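Local coordinates for protein prolyl oligopeptidase (PDB 1YR2) that probably hydrolyses oligopeptides on the carboxyl side of proline, and much less well of alanine, as a serine endopeptidase of the prolyl oligopeptidase family, at residues D646-T654 with S666-Q674; G600-D608 with W629-H639. All coordinates share one frame; numbering follows the deposited sequence.

In the fold
Both contacts lie in the alpha/beta-hydrolase domain, apart from the beta-propeller, and their centres are about 15 Å apart. Contact 2 comes first along the chain. It joins the loop that follows strand 594-598 to the end of helix 626-633 and the turn beyond it. The chain then runs into strand 649-654, which with helix 664-675 makes contact 1. Strands 594-598 and 649-654 are parallel neighbours in the central sheet. The two contacts meet directly: Lys668 NZ of the helix makes a salt bridge with Asp603 OD2, 2.8 Å away, and Tyr669 packs on Met602. Helix 664-675 thus packs on strand 649-654 and also meets the loop of contact 2.

Contact 1 of 2, residues D646-T654 with S666-Q674; sequences DYPAILVTT and SFKYTAALQ. Unlike the reference sequence in segment 666-674: Phe667 (reference Leu).
Strand 649-654 and helix 666-674 run nearly antiparallel, at 160°, with their axes 9.2 Å apart. They are the first two elements of a beta-alpha-beta crossover in the alpha/beta-hydrolase fold, which strand 683-687 completes. No hydrogen bond joins the two segments, and the interface is largely apolar. Val652 sits at its middle. Its CG1 is anti to the backbone N (chi1 -179°) and meets Ser666 CB and OG. The other methyl, Val652 CG2, comes to the edge of the Tyr669 ring, near its plane, 3.9 Å from Tyr669 CE2. Val652 CG2 also lies 3.7 Å from Thr670 OG1. Thr670 OG1 donates to Ser666 O one turn back in the helix, at 2.8 Å. Ser666 O also accepts from Thr670 N, and the two donors reach it from opposite faces of the carbonyl plane. A valine in place of Thr670 has no hydroxyl, and Ser666 O would probably lose one of the two donors that grip it, keeping the backbone N-H.

Towards the start of the strand, Ile650 and Leu673 cross at about a right angle. Ile650 CD1 meets Leu673 CD1 at 3.8 Å. Leu673 sends its other methyl, CD2, to the CD2 and CE2 side of the Tyr647 ring. The hydroxyl of that tyrosine is held by Asn586, outside the two segments. Leu673 CG also lies over one face of Tyr669, so this ring is packed on a face by its own helix and at an edge by the strand. At the far end, Thr654 has its methyl between the backbone N and the carbonyl carbon. There Thr654 CG2 touches Ser666 CB at 3.8 Å and Phe667 CE1 at 3.9 Å.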
loop_
_atom_site.group_PDB
_atom_site.type_symbol
_atom_site.label_atom_id
_atom_site.label_comp_id
_atom_site.label_asym_id
_atom_site.label_seq_id
_atom_site.Cartn_x
_atom_site.Cartn_y
_atom_site.Cartn_z
ATOM N N ASP A 646 34.565 -11.224 -8.540
ATOM C CA ASP A 646 33.419 -12.106 -8.767
ATOM C C ASP A 646 32.093 -11.472 -8.264
ATOM O O ASP A 646 31.937 -11.138 -7.081
ATOM C CB ASP A 646 33.603 -13.477 -8.109
ATOM C CG ASP A 646 34.694 -14.341 -8.795
ATOM O OD1 ASP A 646 35.029 -14.171 -9.990
ATOM O OD2 ASP A 646 35.256 -15.246 -8.182
ATOM N N TYR A 647 31.144 -11.343 -9.181
ATOM C CA TYR A 647 29.850 -10.762 -8.896
ATOM C C TYR A 647 28.871 -11.879 -8.549
ATOM O O TYR A 647 29.032 -13.020 -8.965
ATOM C CB TYR A 647 29.328 -9.970 -10.124
ATOM C CG TYR A 647 29.711 -8.484 -10.098
ATOM C CD1 TYR A 647 31.026 -8.069 -9.812
ATOM C CD2 TYR A 647 28.771 -7.510 -10.311
ATOM C CE1 TYR A 647 31.363 -6.739 -9.788
ATOM C CE2 TYR A 647 29.110 -6.137 -10.271
ATOM C CZ TYR A 647 30.396 -5.778 -10.051
ATOM O OH TYR A 647 30.689 -4.447 -9.969
ATOM N N PRO A 648 27.808 -11.525 -7.853
ATOM C CA PRO A 648 26.714 -12.460 -7.652
ATOM C C PRO A 648 26.070 -12.857 -8.984
ATOM O O PRO A 648 26.281 -12.236 -10.044
ATOM C CB PRO A 648 25.710 -11.666 -6.818
ATOM C CG PRO A 648 26.252 -10.332 -6.624
ATOM C CD PRO A 648 27.526 -10.182 -7.305
ATOM N N ALA A 649 25.270 -13.892 -8.918
ATOM C CA ALA A 649 24.330 -14.172 -10.029
ATOM C C ALA A 649 23.333 -13.019 -10.044
ATOM O O ALA A 649 22.870 -12.598 -8.989
ATOM C CB ALA A 649 23.625 -15.482 -9.812
ATOM N N ILE A 650 22.974 -12.527 -11.229
ATOM C CA ILE A 650 22.128 -11.370 -11.360
ATOM C C ILE A 650 21.112 -11.607 -12.444
ATOM O O ILE A 650 21.477 -12.058 -13.539
ATOM C CB ILE A 650 22.952 -10.101 -11.726
ATOM C CG1 ILE A 650 23.983 -9.767 -10.653
ATOM C CG2 ILE A 650 22.029 -8.904 -11.955
ATOM C CD1 ILE A 650 24.968 -8.669 -11.041
ATOM N N LEU A 651 19.840 -11.371 -12.124
ATOM C CA LEU A 651 18.759 -11.476 -13.101
ATOM C C LEU A 651 18.081 -10.119 -13.098
ATOM O O LEU A 651 17.263 -9.789 -12.203
ATOM C CB LEU A 651 17.781 -12.592 -12.727
ATOM C CG LEU A 651 16.611 -12.888 -13.662
ATOM C CD1 LEU A 651 17.140 -13.266 -15.018
ATOM C CD2 LEU A 651 15.727 -13.963 -13.048
ATOM N N VAL A 652 18.443 -9.330 -14.095
ATOM C CA VAL A 652 17.814 -8.055 -14.373
ATOM C C VAL A 652 16.423 -8.294 -15.007
ATOM O O VAL A 652 16.266 -9.153 -15.884
ATOM C CB VAL A 652 18.697 -7.241 -15.313
ATOM C CG1 VAL A 652 18.092 -5.876 -15.608
ATOM C CG2 VAL A 652 20.155 -7.205 -14.780
ATOM N N THR A 653 15.394 -7.592 -14.563
ATOM C CA THR A 653 14.060 -7.771 -15.202
ATOM C C THR A 653 13.474 -6.464 -15.632
ATOM O O THR A 653 13.602 -5.439 -14.931
ATOM C CB THR A 653 13.050 -8.478 -14.269
ATOM O OG1 THR A 653 12.865 -7.660 -13.117
ATOM C CG2 THR A 653 13.571 -9.806 -13.731
ATOM N N THR A 654 12.832 -6.475 -16.795
ATOM C CA THR A 654 12.122 -5.289 -17.297
ATOM C C THR A 654 11.275 -5.740 -18.476
ATOM O O THR A 654 11.544 -6.793 -19.032
ATOM C CB THR A 654 13.109 -4.165 -17.764
ATOM O OG1 THR A 654 12.404 -3.097 -18.402
ATOM C CG2 THR A 654 14.048 -4.666 -18.884
ATOM N N SER A 666 18.251 -0.799 -17.973
ATOM C CA SER A 666 18.494 -2.225 -17.753
ATOM C C SER A 666 19.296 -2.870 -18.893
ATOM O O SER A 666 20.127 -3.719 -18.683
ATOM C CB SER A 666 17.182 -2.959 -17.554
ATOM O OG SER A 666 16.618 -2.714 -16.291
ATOM N N PHE A 667 19.011 -2.470 -20.123
ATOM C CA PHE A 667 19.684 -3.024 -21.256
ATOM C C PHE A 667 21.163 -2.672 -21.173
ATOM O O PHE A 667 22.007 -3.553 -21.363
ATOM C CB PHE A 667 19.112 -2.467 -22.565
ATOM C CG PHE A 667 17.673 -2.863 -22.885
ATOM C CD1 PHE A 667 16.942 -3.781 -22.129
ATOM C CD2 PHE A 667 17.054 -2.256 -23.998
ATOM C CE1 PHE A 667 15.659 -4.066 -22.436
ATOM C CE2 PHE A 667 15.749 -2.555 -24.336
ATOM C CZ PHE A 667 15.055 -3.478 -23.590
ATOM N N LYS A 668 21.521 -1.406 -20.936
ATOM C CA LYS A 668 22.953 -0.991 -20.941
ATOM C C LYS A 668 23.691 -1.605 -19.766
ATOM O O LYS A 668 24.849 -2.002 -19.889
ATOM C CB LYS A 668 23.088 0.541 -20.857
ATOM C CG LYS A 668 22.606 1.238 -22.148
ATOM C CD LYS A 668 23.207 2.636 -22.286
ATOM C CE LYS A 668 23.068 3.441 -21.027
ATOM N NZ LYS A 668 23.441 4.853 -21.253
ATOM N N TYR A 669 23.008 -1.693 -18.621
ATOM C CA TYR A 669 23.571 -2.296 -17.412
ATOM C C TYR A 669 23.898 -3.761 -17.639
ATOM O O TYR A 669 24.970 -4.203 -17.283
ATOM C CB TYR A 669 22.584 -2.141 -16.240
ATOM C CG TYR A 669 22.976 -2.842 -15.008
ATOM C CD1 TYR A 669 23.998 -2.346 -14.199
ATOM C CD2 TYR A 669 22.251 -3.927 -14.549
ATOM C CE1 TYR A 669 24.366 -2.999 -13.003
ATOM C CE2 TYR A 669 22.604 -4.576 -13.361
ATOM C CZ TYR A 669 23.641 -4.088 -12.579
ATOM O OH TYR A 669 23.955 -4.748 -11.410
ATOM N N THR A 670 23.001 -4.483 -18.296
ATOM C CA THR A 670 23.240 -5.891 -18.650
ATOM C C THR A 670 24.418 -6.067 -19.625
ATOM O O THR A 670 25.249 -6.977 -19.501
ATOM C CB THR A 670 21.943 -6.469 -19.289
ATOM O OG1 THR A 670 20.885 -6.435 -18.316
ATOM C CG2 THR A 670 22.146 -7.948 -19.645
ATOM N N ALA A 671 24.478 -5.220 -20.641
ATOM C CA ALA A 671 25.600 -5.246 -21.581
ATOM C C ALA A 671 26.914 -5.048 -20.851
ATOM O O ALA A 671 27.871 -5.754 -21.134
ATOM C CB ALA A 671 25.422 -4.218 -22.714
ATOM N N ALA A 672 26.951 -4.116 -19.889
ATOM C CA ALA A 672 28.126 -3.847 -19.109
ATOM C C ALA A 672 28.544 -5.045 -18.270
ATOM O O ALA A 672 29.742 -5.430 -18.299
ATOM C CB ALA A 672 27.952 -2.572 -18.193
ATOM N N LEU A 673 27.586 -5.654 -17.552
ATOM C CA LEU A 673 27.881 -6.841 -16.749
ATOM C C LEU A 673 28.383 -8.016 -17.607
ATOM O O LEU A 673 29.297 -8.705 -17.193
ATOM C CB LEU A 673 26.607 -7.358 -16.040
ATOM C CG LEU A 673 25.967 -6.499 -14.973
ATOM C CD1 LEU A 673 24.730 -7.141 -14.482
ATOM C CD2 LEU A 673 26.914 -6.271 -13.789
ATOM N N GLN A 674 27.753 -8.272 -18.762
ATOM C CA GLN A 674 28.107 -9.426 -19.604
ATOM C C GLN A 674 29.476 -9.210 -20.275
ATOM O O GLN A 674 30.212 -10.145 -20.496
ATOM C CB GLN A 674 27.066 -9.716 -20.676
ATOM C CG GLN A 674 25.800 -10.368 -20.141
ATOM C CD GLN A 674 24.729 -10.593 -21.161
ATOM O OE1 GLN A 674 24.876 -10.240 -22.366
ATOM N NE2 GLN A 674 23.588 -11.159 -20.683
#

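Contact 2 of 2, residues G600-D608 with W629-H639; sequences GVMDMLRFD and WRVLRRYSPYH
Leu605, in the loop 600-608, packs between His639 and Trp629. Leu605 CB lies 4.0 Å from His639 CE1, and CG comes closer to the same carbon. The chain then forks. Leu605 CD1 sits over one face of the His639 ring, 3.6 Å from its centroid and 16° off the normal, a CH-pi contact. It also touches Trp629 CZ2. CD2 lies over a face of Trp629, nearest to NE1, and also touches Leu632 CB. The opposite face of His639 is covered by Tyr638 CD2, so the imidazole is held between the two.

The edge of that imidazole is polar. Ser636 OG and His639 ND1 share a hydrogen bond of 2.7 Å, and Ser636 OG also accepts from Met604 N. His639 NE2 is hydrogen-bonded to a water that donates to Asp603 OD2, which Lys668 also holds. Asp603 OD1 lies at the ring edge beside His639 CE1, and the carboxylate plane is turned steeply against the ring. Asp603 OD1 also accepts from Leu605 N at 3.0 Å, two residues on.

Met604 turns sharply about both its CB-CG and CG-SD bonds (chi2 -59°, chi3 -59°), which brings Met604 CE to 3.6 Å from Leu632 CD2. The same methyl also touches Tyr635 OH. Met604 O is buried against Leu632 and has no hydrogen-bond partner in the model. Two residues before Met604, Met602 O accepts from Tyr638 N at 3.0 Å in a fairly straight bond. Met602 SD packs on the Pro637 ring. The side-chain OD1 of Asp603 accepting from the N-H of Leu605 makes an Asx turn, in the loop after strand 594-598 of the alpha/beta-hydrolase domain.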
loop_
_atom_site.group_PDB
_atom_site.type_symbol
_atom_site.label_atom_id
_atom_site.label_comp_id
_atom_site.label_asym_id
_atom_site.label_seq_id
_atom_site.Cartn_x
_atom_site.Cartn_y
_atom_site.Cartn_z
ATOM N N GLY A 600 15.334 -0.989 -13.006
ATOM C CA GLY A 600 16.195 -0.178 -12.142
ATOM C C GLY A 600 16.668 1.064 -12.897
ATOM O O GLY A 600 16.809 1.038 -14.139
ATOM N N VAL A 601 16.851 2.156 -12.178
ATOM C CA VAL A 601 17.479 3.362 -12.725
ATOM C C VAL A 601 19.019 3.201 -12.709
ATOM O O VAL A 601 19.681 3.620 -11.777
ATOM C CB VAL A 601 17.044 4.642 -11.917
ATOM C CG1 VAL A 601 17.447 5.866 -12.641
ATOM C CG2 VAL A 601 15.516 4.653 -11.674
ATOM N N MET A 602 19.577 2.602 -13.747
ATOM C CA MET A 602 20.970 2.144 -13.736
ATOM C C MET A 602 21.974 3.174 -14.259
ATOM O O MET A 602 23.110 3.166 -13.821
ATOM C CB MET A 602 21.105 0.811 -14.482
ATOM C CG MET A 602 20.175 -0.286 -13.948
ATOM S SD MET A 602 20.231 -0.442 -12.088
ATOM C CE MET A 602 20.098 -2.249 -11.967
ATOM N N ASP A 603 21.538 4.057 -15.159
ATOM C CA ASP A 603 22.383 5.141 -15.615
ATOM C C ASP A 603 21.935 6.447 -14.935
ATOM O O ASP A 603 21.008 7.126 -15.362
ATOM C CB ASP A 603 22.359 5.253 -17.133
ATOM C CG ASP A 603 23.382 6.287 -17.659
ATOM O OD1 ASP A 603 23.781 7.220 -16.874
ATOM O OD2 ASP A 603 23.805 6.270 -18.834
ATOM N N MET A 604 22.581 6.737 -13.830
ATOM C CA MET A 604 22.240 7.865 -12.969
ATOM C C MET A 604 22.830 9.163 -13.471
ATOM O O MET A 604 22.597 10.220 -12.876
ATOM C CB MET A 604 22.757 7.573 -11.561
ATOM C CG MET A 604 22.023 6.449 -10.863
ATOM S SD MET A 604 20.249 6.741 -10.673
ATOM C CE MET A 604 20.203 8.230 -9.733
ATOM N N LEU A 605 23.596 9.105 -14.556
ATOM C CA LEU A 605 24.088 10.307 -15.197
ATOM C C LEU A 605 23.131 10.811 -16.268
ATOM O O LEU A 605 23.213 11.985 -16.634
ATOM C CB LEU A 605 25.486 10.093 -15.804
ATOM C CG LEU A 605 26.550 9.581 -14.853
ATOM C CD1 LEU A 605 27.916 9.554 -15.611
ATOM C CD2 LEU A 605 26.603 10.426 -13.641
ATOM N N ARG A 606 22.255 9.917 -16.763
ATOM C CA ARG A 606 21.360 10.236 -17.862
ATOM C C ARG A 606 19.865 10.022 -17.546
ATOM O O ARG A 606 19.027 10.072 -18.449
ATOM C CB ARG A 606 21.765 9.409 -19.091
ATOM C CG ARG A 606 23.078 9.841 -19.703
ATOM C CD ARG A 606 23.523 8.971 -20.858
ATOM N NE ARG A 606 22.577 9.005 -21.981
ATOM C CZ ARG A 606 22.431 10.022 -22.809
ATOM N NH1 ARG A 606 23.132 11.133 -22.682
ATOM N NH2 ARG A 606 21.567 9.938 -23.790
ATOM N N PHE A 607 19.517 9.805 -16.291
ATOM C CA PHE A 607 18.129 9.438 -15.921
ATOM C C PHE A 607 17.124 10.533 -16.283
ATOM O O PHE A 607 15.987 10.250 -16.687
ATOM C CB PHE A 607 18.015 9.117 -14.430
ATOM C CG PHE A 607 18.139 10.316 -13.552
ATOM C CD1 PHE A 607 17.034 11.088 -13.282
ATOM C CD2 PHE A 607 19.345 10.674 -12.981
ATOM C CE1 PHE A 607 17.124 12.197 -12.495
ATOM C CE2 PHE A 607 19.432 11.780 -12.205
ATOM C CZ PHE A 607 18.311 12.567 -11.988
ATOM N N ASP A 608 17.579 11.766 -16.229
ATOM C CA ASP A 608 16.725 12.901 -16.545
ATOM C C ASP A 608 16.569 13.223 -18.041
ATOM O O ASP A 608 15.889 14.187 -18.387
ATOM C CB ASP A 608 17.174 14.119 -15.770
ATOM C CG ASP A 608 18.472 14.705 -16.282
ATOM O OD1 ASP A 608 19.346 13.971 -16.831
ATOM O OD2 ASP A 608 18.714 15.906 -16.104
ATOM N N TRP A 629 26.570 15.946 -9.994
ATOM C CA TRP A 629 27.125 14.981 -10.927
ATOM C C TRP A 629 28.180 14.089 -10.236
ATOM O O TRP A 629 28.178 12.864 -10.440
ATOM C CB TRP A 629 27.685 15.679 -12.181
ATOM C CG TRP A 629 28.165 14.707 -13.238
ATOM C CD1 TRP A 629 27.481 14.294 -14.328
ATOM C CD2 TRP A 629 29.435 14.061 -13.296
ATOM N NE1 TRP A 629 28.235 13.411 -15.057
ATOM C CE2 TRP A 629 29.445 13.250 -14.446
ATOM C CE3 TRP A 629 30.570 14.081 -12.489
ATOM C CZ2 TRP A 629 30.543 12.469 -14.808
ATOM C CZ3 TRP A 629 31.669 13.274 -12.837
ATOM C CH2 TRP A 629 31.632 12.471 -13.993
ATOM N N ARG A 630 29.047 14.665 -9.415
ATOM C CA ARG A 630 30.100 13.887 -8.773
ATOM C C ARG A 630 29.510 12.907 -7.773
ATOM O O ARG A 630 29.988 11.771 -7.655
ATOM C CB ARG A 630 31.125 14.771 -8.069
ATOM C CG ARG A 630 32.020 15.533 -9.021
ATOM C CD ARG A 630 33.195 16.200 -8.291
ATOM N NE ARG A 630 33.784 17.228 -9.128
ATOM C CZ ARG A 630 34.531 17.014 -10.215
ATOM N NH1 ARG A 630 34.846 15.800 -10.633
ATOM N NH2 ARG A 630 34.986 18.060 -10.880
ATOM N N VAL A 631 28.471 13.341 -7.068
ATOM C CA VAL A 631 27.767 12.453 -6.135
ATOM C C VAL A 631 27.163 11.275 -6.935
ATOM O O VAL A 631 27.307 10.104 -6.527
ATOM C CB VAL A 631 26.675 13.232 -5.393
ATOM C CG1 VAL A 631 25.591 12.308 -4.766
ATOM C CG2 VAL A 631 27.283 14.100 -4.373
ATOM N N LEU A 632 26.525 11.570 -8.071
ATOM C CA LEU A 632 25.849 10.534 -8.880
ATOM C C LEU A 632 26.864 9.551 -9.491
ATOM O O LEU A 632 26.610 8.341 -9.550
ATOM C CB LEU A 632 24.982 11.135 -10.018
ATOM C CG LEU A 632 23.715 11.879 -9.584
ATOM C CD1 LEU A 632 23.265 12.833 -10.652
ATOM C CD2 LEU A 632 22.652 10.892 -9.258
ATOM N N ARG A 633 27.993 10.092 -9.943
ATOM C CA ARG A 633 29.032 9.283 -10.605
ATOM C C ARG A 633 29.601 8.244 -9.637
ATOM O O ARG A 633 29.994 7.185 -10.038
ATOM C CB ARG A 633 30.146 10.196 -11.171
ATOM C CG ARG A 633 31.332 9.495 -11.746
ATOM C CD ARG A 633 30.962 8.631 -12.872
ATOM N NE ARG A 633 32.096 7.912 -13.461
ATOM C CZ ARG A 633 32.481 6.695 -13.084
ATOM N NH1 ARG A 633 31.907 6.082 -12.061
ATOM N NH2 ARG A 633 33.492 6.083 -13.719
ATOM N N ARG A 634 29.615 8.534 -8.355
ATOM C CA ARG A 634 30.154 7.601 -7.366
ATOM C C ARG A 634 29.325 6.336 -7.203
ATOM O O ARG A 634 29.852 5.338 -6.771
ATOM C CB ARG A 634 30.287 8.276 -5.989
ATOM C CG ARG A 634 31.423 9.257 -5.927
ATOM C CD ARG A 634 31.346 10.259 -4.764
ATOM N NE ARG A 634 32.356 11.317 -4.931
ATOM C CZ ARG A 634 32.207 12.615 -4.628
ATOM N NH1 ARG A 634 31.078 13.107 -4.099
ATOM N NH2 ARG A 634 33.203 13.447 -4.896
ATOM N N TYR A 635 28.050 6.374 -7.577
ATOM C CA TYR A 635 27.184 5.187 -7.420
ATOM C C TYR A 635 26.365 4.717 -8.610
ATOM O O TYR A 635 25.743 3.637 -8.542
ATOM C CB TYR A 635 26.305 5.333 -6.187
ATOM C CG TYR A 635 25.179 6.345 -6.276
ATOM C CD1 TYR A 635 24.011 6.057 -6.959
ATOM C CD2 TYR A 635 25.259 7.574 -5.634
ATOM C CE1 TYR A 635 22.950 6.941 -7.004
ATOM C CE2 TYR A 635 24.194 8.505 -5.694
ATOM C CZ TYR A 635 23.042 8.174 -6.384
ATOM O OH TYR A 635 21.941 9.028 -6.463
ATOM N N SER A 636 26.351 5.471 -9.710
ATOM C CA SER A 636 25.611 5.073 -10.916
ATOM C C SER A 636 25.954 3.633 -11.277
ATOM O O SER A 636 27.093 3.381 -11.639
ATOM C CB SER A 636 26.017 5.980 -12.062
ATOM O OG SER A 636 25.400 5.604 -13.280
ATOM N N PRO A 637 25.033 2.673 -11.116
ATOM C CA PRO A 637 25.390 1.252 -11.323
ATOM C C PRO A 637 26.079 0.956 -12.685
ATOM O O PRO A 637 27.041 0.208 -12.698
ATOM C CB PRO A 637 24.070 0.516 -11.167
ATOM C CG PRO A 637 23.285 1.415 -10.294
ATOM C CD PRO A 637 23.658 2.853 -10.649
ATOM N N TYR A 638 25.645 1.588 -13.758
ATOM C CA TYR A 638 26.191 1.319 -15.097
ATOM C C TYR A 638 27.650 1.731 -15.200
ATOM O O TYR A 638 28.408 1.092 -15.923
ATOM C CB TYR A 638 25.322 2.056 -16.131
ATOM C CG TYR A 638 25.809 2.097 -17.568
ATOM C CD1 TYR A 638 25.944 0.940 -18.327
ATOM C CD2 TYR A 638 26.104 3.311 -18.177
ATOM C CE1 TYR A 638 26.384 0.992 -19.682
ATOM C CE2 TYR A 638 26.533 3.386 -19.531
ATOM C CZ TYR A 638 26.657 2.224 -20.270
ATOM O OH TYR A 638 27.052 2.318 -21.591
ATOM N N HIS A 639 28.046 2.758 -14.461
ATOM C CA HIS A 639 29.392 3.335 -14.560
ATOM C C HIS A 639 30.339 2.762 -13.522
ATOM O O HIS A 639 31.501 3.138 -13.497
ATOM C CB HIS A 639 29.354 4.876 -14.410
ATOM C CG HIS A 639 28.556 5.545 -15.468
ATOM N ND1 HIS A 639 27.227 5.844 -15.294
ATOM C CD2 HIS A 639 28.876 5.923 -16.727
ATOM C CE1 HIS A 639 26.760 6.389 -16.408
ATOM N NE2 HIS A 639 27.740 6.435 -17.296
HETATM O O HOH W 1 26.121 7.473 -19.677
#